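Local coordinates for extracellular solute-binding protein family 5 (Brucella melitensis, PDB 4ONY) that probably captures peptides or related solutes in the periplasm and delivers them to an ABC transporter for uptake into the cell, at residues 55-61 with 68-74; 62-66 with 202-206; 375-379 with 522-527. Numbering follows the deposited sequence.

Interaction 1 of 3, residues 55-61 with 68-74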
loop_
_atom_site.group_PDB
_atom_site.type_symbol
_atom_site.label_atom_id
_atom_site.label_comp_id
_atom_site.label_asym_id
_atom_site.label_seq_id
_atom_site.Cartn_x
_atom_site.Cartn_y
_atom_site.Cartn_z
ATOM N N PHE A 55 16.470 4.413 14.628
ATOM C CA PHE A 55 15.611 3.793 15.586
ATOM C C PHE A 55 16.258 3.888 16.931
ATOM O O PHE A 55 17.458 3.941 17.019
ATOM C CB PHE A 55 15.366 2.316 15.219
ATOM C CG PHE A 55 16.463 1.401 15.635
ATOM C CD1 PHE A 55 17.573 1.226 14.838
ATOM C CD2 PHE A 55 16.398 0.747 16.851
ATOM C CE1 PHE A 55 18.604 0.412 15.246
ATOM C CE2 PHE A 55 17.422 -0.048 17.262
ATOM C CZ PHE A 55 18.522 -0.245 16.442
ATOM N N ASP A 56 15.447 3.863 17.978
ATOM C CA ASP A 56 15.952 3.824 19.333
ATOM C C ASP A 56 15.080 3.003 20.290
ATOM O O ASP A 56 15.228 3.131 21.490
ATOM C CB ASP A 56 16.073 5.250 19.876
ATOM C CG ASP A 56 14.760 5.982 19.903
ATOM O OD1 ASP A 56 13.669 5.425 19.638
ATOM O OD2 ASP A 56 14.841 7.198 20.178
ATOM N N SER A 57 14.168 2.189 19.784
ATOM C CA SER A 57 13.292 1.434 20.660
ATOM C C SER A 57 12.763 0.193 19.959
ATOM O O SER A 57 12.806 0.114 18.731
ATOM C CB SER A 57 12.120 2.289 21.180
ATOM O OG SER A 57 11.369 1.602 22.195
ATOM N N LEU A 58 12.269 -0.769 20.746
ATOM C CA LEU A 58 11.908 -2.075 20.246
ATOM C C LEU A 58 10.488 -2.541 20.593
ATOM O O LEU A 58 10.241 -3.758 20.669
ATOM C CB LEU A 58 12.889 -3.134 20.742
ATOM C CG LEU A 58 14.364 -2.902 20.471
ATOM C CD1 LEU A 58 15.217 -3.975 21.173
ATOM C CD2 LEU A 58 14.653 -2.861 18.998
ATOM N N ASN A 59 9.551 -1.605 20.732
ATOM C CA ASN A 59 8.156 -1.932 20.987
ATOM C C ASN A 59 7.276 -1.303 19.941
ATOM O O ASN A 59 7.016 -0.105 19.976
ATOM C CB ASN A 59 7.729 -1.498 22.360
ATOM C CG ASN A 59 6.328 -1.983 22.707
ATOM O OD1 ASN A 59 5.531 -2.292 21.835
ATOM N ND2 ASN A 59 6.035 -2.072 23.993
ATOM N N PRO A 60 6.813 -2.107 18.987
ATOM C CA PRO A 60 6.060 -1.548 17.879
ATOM C C PRO A 60 4.603 -1.297 18.219
ATOM O O PRO A 60 3.866 -0.868 17.338
ATOM C CB PRO A 60 6.162 -2.639 16.787
ATOM C CG PRO A 60 6.424 -3.874 17.494
ATOM C CD PRO A 60 7.135 -3.532 18.794
ATOM N N PHE A 61 4.167 -1.517 19.458
ATOM C CA PHE A 61 2.736 -1.492 19.756
ATOM C C PHE A 61 2.244 -0.331 20.623
ATOM O O PHE A 61 1.067 -0.312 21.014
ATOM C CB PHE A 61 2.366 -2.817 20.437
ATOM C CG PHE A 61 2.837 -4.025 19.676
ATOM C CD1 PHE A 61 2.344 -4.289 18.402
ATOM C CD2 PHE A 61 3.764 -4.899 20.239
ATOM C CE1 PHE A 61 2.764 -5.429 17.706
ATOM C CE2 PHE A 61 4.212 -6.011 19.543
ATOM C CZ PHE A 61 3.718 -6.273 18.274
ATOM N N THR A 68 10.381 5.724 15.819
ATOM C CA THR A 68 11.753 5.354 15.842
ATOM C C THR A 68 11.892 3.943 16.406
ATOM O O THR A 68 12.788 3.656 17.211
ATOM C CB THR A 68 12.577 6.373 16.641
ATOM O OG1 THR A 68 12.020 6.514 17.958
ATOM C CG2 THR A 68 12.584 7.733 15.957
ATOM N N THR A 69 10.998 3.070 15.979
ATOM C CA THR A 69 11.043 1.664 16.338
ATOM C C THR A 69 11.766 0.842 15.268
ATOM O O THR A 69 11.601 1.086 14.093
ATOM C CB THR A 69 9.621 1.138 16.571
ATOM O OG1 THR A 69 9.064 1.808 17.725
ATOM C CG2 THR A 69 9.633 -0.315 16.816
ATOM N N ALA A 70 12.582 -0.111 15.687
ATOM C CA ALA A 70 13.350 -0.898 14.764
ATOM C C ALA A 70 12.462 -1.641 13.782
ATOM O O ALA A 70 11.377 -2.066 14.139
ATOM C CB ALA A 70 14.191 -1.919 15.486
ATOM N N ARG A 71 12.957 -1.778 12.565
ATOM C CA ARG A 71 12.324 -2.563 11.536
ATOM C C ARG A 71 12.475 -4.044 11.868
ATOM O O ARG A 71 13.440 -4.457 12.512
ATOM C CB ARG A 71 13.007 -2.304 10.166
ATOM C CG ARG A 71 12.876 -0.883 9.624
ATOM C CD ARG A 71 11.492 -0.587 9.086
ATOM N NE ARG A 71 11.211 -1.544 8.008
ATOM C CZ ARG A 71 11.591 -1.418 6.735
ATOM N NH1 ARG A 71 12.205 -0.312 6.309
ATOM N NH2 ARG A 71 11.305 -2.395 5.865
ATOM N N GLY A 72 11.540 -4.829 11.372
ATOM C CA GLY A 72 11.651 -6.284 11.354
ATOM C C GLY A 72 10.871 -6.981 12.479
ATOM O O GLY A 72 10.712 -8.201 12.440
ATOM N N LEU A 73 10.363 -6.244 13.447
ATOM C CA LEU A 73 9.742 -6.864 14.602
ATOM C C LEU A 73 8.333 -7.351 14.291
ATOM O O LEU A 73 7.960 -8.473 14.657
ATOM C CB LEU A 73 9.727 -5.904 15.798
ATOM C CG LEU A 73 11.098 -5.477 16.290
ATOM C CD1 LEU A 73 10.970 -4.246 17.186
ATOM C CD2 LEU A 73 11.754 -6.607 17.077
ATOM N N TYR A 74 7.560 -6.488 13.649
ATOM C CA TYR A 74 6.155 -6.702 13.412
ATOM C C TYR A 74 5.691 -5.751 12.284
ATOM O O TYR A 74 6.127 -4.615 12.203
ATOM C CB TYR A 74 5.342 -6.415 14.678
ATOM C CG TYR A 74 3.862 -6.637 14.484
ATOM C CD1 TYR A 74 3.343 -7.922 14.477
ATOM C CD2 TYR A 74 2.998 -5.580 14.268
ATOM C CE1 TYR A 74 1.984 -8.149 14.312
ATOM C CE2 TYR A 74 1.642 -5.783 14.063
ATOM C CZ TYR A 74 1.149 -7.082 14.078
ATOM O OH TYR A 74 -0.172 -7.316 13.900
HETATM O O HOH W 1 9.374 1.316 20.349
#
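The carbonyl of Thr68 serves two backbone donors of the facing run: Asp56 N at 2.8 Å from Thr68 O, nearly straight, and Ser57 N at 3.3 Å from Thr68 O, a weak bond. The side chain of Thr68 adds a bond, OG1 donating to Asp56 OD1 (2.6 Å), which also takes a weak bond from Ser65. Ala70 N gives to Ser57 O at 3.1 Å and, with the weak Ser57 N bond, makes a single beta bridge, Ser57 with Thr69, inside the long loop from strand 46-52 to strand 88-90. A water lies where the runs part, 2.7 Å from both Ser57 OG and Thr69 OG1 and accepting from Asn59 N at 3.0 Å; the two hydroxyls have further partners in Thr206 N and Ser65 O. Asn59 closes an Asx turn, its OD1 accepting from Phe61 N at 2.8 Å. Apolar contacts continue through Leu58 and Pro60 against Leu73 to a T-shaped pair, the edge of Phe61 on the face of Tyr74, centroids 5.0 Å apart.

Interaction 2 of 3, residues 62-66 with 202-206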
loop_
_atom_site.group_PDB
_atom_site.type_symbol
_atom_site.label_atom_id
_atom_site.label_comp_id
_atom_site.label_asym_id
_atom_site.label_seq_id
_atom_site.Cartn_x
_atom_site.Cartn_y
_atom_site.Cartn_z
ATOM N N VAL A 62 3.119 0.646 20.896
ATOM C CA VAL A 62 2.843 1.727 21.873
ATOM C C VAL A 62 3.206 3.090 21.319
ATOM O O VAL A 62 3.991 3.189 20.353
ATOM C CB VAL A 62 3.628 1.483 23.203
ATOM C CG1 VAL A 62 3.282 0.121 23.792
ATOM C CG2 VAL A 62 5.128 1.566 22.974
ATOM N N LEU A 63 2.652 4.146 21.923
ATOM C CA LEU A 63 2.885 5.508 21.432
ATOM C C LEU A 63 4.337 5.910 21.524
ATOM O O LEU A 63 4.869 6.423 20.569
ATOM C CB LEU A 63 2.037 6.546 22.189
ATOM C CG LEU A 63 0.566 6.608 21.738
ATOM C CD1 LEU A 63 -0.216 7.468 22.740
ATOM C CD2 LEU A 63 0.427 7.161 20.333
ATOM N N LYS A 64 4.989 5.648 22.659
ATOM C CA LYS A 64 6.361 6.132 22.852
ATOM C C LYS A 64 7.320 5.520 21.829
ATOM O O LYS A 64 7.371 4.290 21.700
ATOM C CB LYS A 64 6.867 5.849 24.293
ATOM C CG LYS A 64 8.278 6.357 24.604
ATOM C CD LYS A 64 8.333 7.846 24.428
ATOM C CE LYS A 64 9.669 8.511 24.718
ATOM N NZ LYS A 64 10.397 7.885 25.846
ATOM N N SER A 65 8.080 6.373 21.129
ATOM C CA SER A 65 9.042 5.971 20.121
ATOM C C SER A 65 8.409 5.255 18.918
ATOM O O SER A 65 9.092 4.523 18.181
ATOM C CB SER A 65 10.170 5.084 20.701
ATOM O OG SER A 65 10.887 5.801 21.664
ATOM N N MET A 66 7.141 5.500 18.672
ATOM C CA MET A 66 6.476 4.789 17.591
ATOM C C MET A 66 7.081 5.113 16.218
ATOM O O MET A 66 6.900 4.324 15.287
ATOM C CB MET A 66 4.984 5.052 17.576
ATOM C CG MET A 66 4.575 6.484 17.301
ATOM S SD MET A 66 2.772 6.690 17.227
ATOM C CE MET A 66 2.460 6.181 15.531
ATOM N N PHE A 202 5.657 -1.809 30.265
ATOM C CA PHE A 202 5.219 -1.923 28.883
ATOM C C PHE A 202 4.683 -0.567 28.463
ATOM O O PHE A 202 3.829 0.034 29.145
ATOM C CB PHE A 202 4.149 -2.985 28.752
ATOM C CG PHE A 202 3.713 -3.242 27.321
ATOM C CD1 PHE A 202 4.335 -4.194 26.573
ATOM C CD2 PHE A 202 2.675 -2.523 26.742
ATOM C CE1 PHE A 202 3.951 -4.454 25.273
ATOM C CE2 PHE A 202 2.275 -2.793 25.435
ATOM C CZ PHE A 202 2.915 -3.765 24.703
ATOM N N GLY A 203 5.218 -0.048 27.370
ATOM C CA GLY A 203 4.933 1.338 27.025
ATOM C C GLY A 203 6.187 2.171 26.971
ATOM O O GLY A 203 6.230 3.144 26.205
ATOM N N ASN A 204 7.196 1.820 27.776
ATOM C CA ASN A 204 8.452 2.575 27.830
ATOM C C ASN A 204 9.197 2.414 26.505
ATOM O O ASN A 204 8.960 1.443 25.800
ATOM C CB ASN A 204 9.386 2.111 28.959
ATOM C CG ASN A 204 8.904 2.525 30.350
ATOM O OD1 ASN A 204 7.885 3.174 30.507
ATOM N ND2 ASN A 204 9.641 2.114 31.371
ATOM N N SER A 205 10.044 3.385 26.168
ATOM C CA SER A 205 11.100 3.185 25.166
ATOM C C SER A 205 12.012 2.114 25.724
ATOM O O SER A 205 12.338 2.136 26.926
ATOM C CB SER A 205 11.997 4.411 25.038
ATOM O OG SER A 205 11.259 5.491 24.687
ATOM N N THR A 206 12.444 1.207 24.872
ATOM C CA THR A 206 13.198 0.087 25.333
ATOM C C THR A 206 14.126 -0.451 24.284
ATOM O O THR A 206 13.738 -0.592 23.138
ATOM C CB THR A 206 12.284 -1.062 25.866
ATOM O OG1 THR A 206 13.107 -2.122 26.334
ATOM C CG2 THR A 206 11.374 -1.615 24.825
HETATM O O HOH W 2 3.950 4.384 25.279
HETATM O O HOH W 3 8.493 1.966 22.845
#
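A small, largely polar and partly hydrated loop-to-loop contact joins residues 62-66, from the loop between strands 46-52 and 88-90, to residues 202-206, which lead from helix 181-187 toward strand 216-222. Only 255 Å² is buried. Its apolar end is Val62, whose CG1 lies 3.5 Å from CE2 of Phe202. At the other end a type II turn from Leu63 to Met66, closed by Met66 N to Leu63 O at 3.1 Å, presents Lys64 and Ser65 to Ser205. Lys64 NZ donates to Ser205 OG at 2.8 Å, and Ser65 OG shares a hydrogen bond of 3.1 Å with the same Ser205 OG. Between these ends the backbones are joined through water: one molecule links Lys64 N to Gly203 O (3.1 and 2.8 Å), and another donates to Lys64 O and Asn204 O (2.8 and 3.0 Å). With a neutral hydroxyl facing the ammonium group and water linking the backbones, the loops are held by hydrogen bonds rather than by a salt bridge or direct backbone pairing.

Interaction 3 of 3, residues 375-379 with 522-527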
loop_
_atom_site.group_PDB
_atom_site.type_symbol
_atom_site.label_atom_id
_atom_site.label_comp_id
_atom_site.label_asym_id
_atom_site.label_seq_id
_atom_site.Cartn_x
_atom_site.Cartn_y
_atom_site.Cartn_z
ATOM N N LEU A 375 -25.408 -1.387 -10.888
ATOM C CA LEU A 375 -25.026 -0.490 -9.811
ATOM C C LEU A 375 -25.091 0.993 -10.234
ATOM O O LEU A 375 -25.446 1.836 -9.444
ATOM C CB LEU A 375 -23.604 -0.785 -9.344
ATOM C CG LEU A 375 -23.431 -2.033 -8.486
ATOM C CD1 LEU A 375 -21.941 -2.333 -8.281
ATOM C CD2 LEU A 375 -24.146 -1.883 -7.130
ATOM N N LEU A 376 -24.711 1.274 -11.477
ATOM C CA LEU A 376 -24.568 2.604 -11.948
ATOM C C LEU A 376 -25.861 3.169 -12.575
ATOM O O LEU A 376 -25.963 4.356 -12.771
ATOM C CB LEU A 376 -23.419 2.662 -12.953
ATOM C CG LEU A 376 -22.033 2.462 -12.334
ATOM C CD1 LEU A 376 -20.993 2.151 -13.385
ATOM C CD2 LEU A 376 -21.619 3.699 -11.555
ATOM N N ALA A 377 -26.837 2.340 -12.883
ATOM C CA ALA A 377 -28.066 2.798 -13.556
ATOM C C ALA A 377 -28.800 3.931 -12.805
ATOM O O ALA A 377 -29.334 4.835 -13.406
ATOM C CB ALA A 377 -29.005 1.613 -13.752
ATOM N N PRO A 378 -28.787 3.929 -11.473
ATOM C CA PRO A 378 -29.431 5.044 -10.788
ATOM C C PRO A 378 -28.669 6.383 -10.860
ATOM O O PRO A 378 -29.180 7.380 -10.364
ATOM C CB PRO A 378 -29.450 4.580 -9.316
ATOM C CG PRO A 378 -29.417 3.090 -9.403
ATOM C CD PRO A 378 -28.448 2.855 -10.538
ATOM N N PHE A 379 -27.483 6.412 -11.487
ATOM C CA PHE A 379 -26.650 7.586 -11.493
ATOM C C PHE A 379 -26.294 7.927 -12.912
ATOM O O PHE A 379 -25.131 7.847 -13.302
ATOM C CB PHE A 379 -25.397 7.344 -10.635
ATOM C CG PHE A 379 -25.724 6.938 -9.237
ATOM C CD1 PHE A 379 -26.202 7.901 -8.305
ATOM C CD2 PHE A 379 -25.643 5.604 -8.854
ATOM C CE1 PHE A 379 -26.555 7.508 -7.041
ATOM C CE2 PHE A 379 -26.004 5.213 -7.592
ATOM C CZ PHE A 379 -26.443 6.168 -6.690
ATOM N N PRO A 522 -23.226 11.381 -4.695
ATOM C CA PRO A 522 -23.905 10.156 -4.276
ATOM C C PRO A 522 -23.498 8.902 -5.062
ATOM O O PRO A 522 -23.652 7.804 -4.548
ATOM C CB PRO A 522 -25.383 10.477 -4.520
ATOM C CG PRO A 522 -25.472 11.990 -4.516
ATOM C CD PRO A 522 -24.152 12.490 -5.030
ATOM N N ALA A 523 -23.058 9.027 -6.314
ATOM C CA ALA A 523 -22.638 7.816 -7.061
ATOM C C ALA A 523 -21.384 7.232 -6.443
ATOM O O ALA A 523 -21.232 6.007 -6.353
ATOM C CB ALA A 523 -22.432 8.114 -8.539
ATOM N N VAL A 524 -20.466 8.098 -6.013
ATOM C CA VAL A 524 -19.239 7.631 -5.368
ATOM C C VAL A 524 -19.626 6.928 -4.080
ATOM O O VAL A 524 -19.181 5.811 -3.804
ATOM C CB VAL A 524 -18.267 8.803 -5.068
ATOM C CG1 VAL A 524 -17.171 8.366 -4.100
ATOM C CG2 VAL A 524 -17.677 9.397 -6.346
ATOM N N ASP A 525 -20.437 7.593 -3.262
ATOM C CA ASP A 525 -20.851 6.993 -2.001
ATOM C C ASP A 525 -21.491 5.636 -2.227
ATOM O O ASP A 525 -21.209 4.683 -1.492
ATOM C CB ASP A 525 -21.805 7.888 -1.233
ATOM C CG ASP A 525 -21.164 9.223 -0.792
ATOM O OD1 ASP A 525 -19.960 9.446 -0.882
ATOM O OD2 ASP A 525 -21.906 10.101 -0.354
ATOM N N ALA A 526 -22.349 5.533 -3.233
ATOM C CA ALA A 526 -23.043 4.264 -3.523
ATOM C C ALA A 526 -22.079 3.137 -3.959
ATOM O O ALA A 526 -22.279 1.972 -3.591
ATOM C CB ALA A 526 -24.106 4.461 -4.591
ATOM N N MET A 527 -21.033 3.464 -4.724
ATOM C CA MET A 527 -20.065 2.424 -5.118
ATOM C C MET A 527 -19.213 1.953 -3.923
ATOM O O MET A 527 -18.867 0.802 -3.845
ATOM C CB MET A 527 -19.172 2.900 -6.279
ATOM C CG MET A 527 -19.925 3.178 -7.589
ATOM S SD MET A 527 -21.166 1.977 -8.143
ATOM C CE MET A 527 -22.654 2.644 -7.433
#
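Phe379 dominates this apolar contact, in which the end of helix 370-376 and the turn after it meet the first residues of helix 522-533. The type I turn from Leu376 to Phe379, with Phe379 N bonded to Leu376 O at 2.9 Å, reverses the chain so that the CA-to-CB bond of Phe379 points at the second helix. Its m rotamer lays the ring over Ala523: the CA of Ala523 sits 3.8 Å from the centroid of the Phe379 ring, 11° off the normal, a CH-pi contact. Ala526 CB lies 3.6 Å from Phe379 CZ, so two alanines three residues, about one helical turn, apart leave room for the aromatic. Met527 starts out sideways, but its chi1 and chi2, both m, bring the side chain over to the end of helix 370-376, where SD touches both leucines, 3.9 Å from Leu375 CB and 3.8 Å from Leu376 CD2. A chi3 of 93°, between wells, carries CE to 3.5 Å from Leu375 O and 4.2 Å from Phe379 CE2. Leu376 and Met527 also reach helix 537-553, at Val550 and at Ala546 and Leu547 respectively, so that helices 370-376, 522-533 and 537-553 pack together here.

In the fold
Interactions 1 and 2 form one continuous patch, their centres 9 Å apart and their segments alternating along the chain. Residues 62-66 lie between the two runs of interaction 1 in sequence, and Ser57 OG reaches across to Thr206 N at 2.9 Å in a probable hydrogen bond, while Asn59 ND2 lies 3.4 Å from Phe202 CE1. Interaction 3 stands apart, on the opposite side of the chain's centre from interaction 1, its centre 43 Å from that of interaction 1 and 44 Å from that of interaction 2. The bound P4G lies about 9 Å from the side chain of Phe55 in interaction 1, and Tyr256 of its pocket meets the Phe55 ring and bonds Arg71 N.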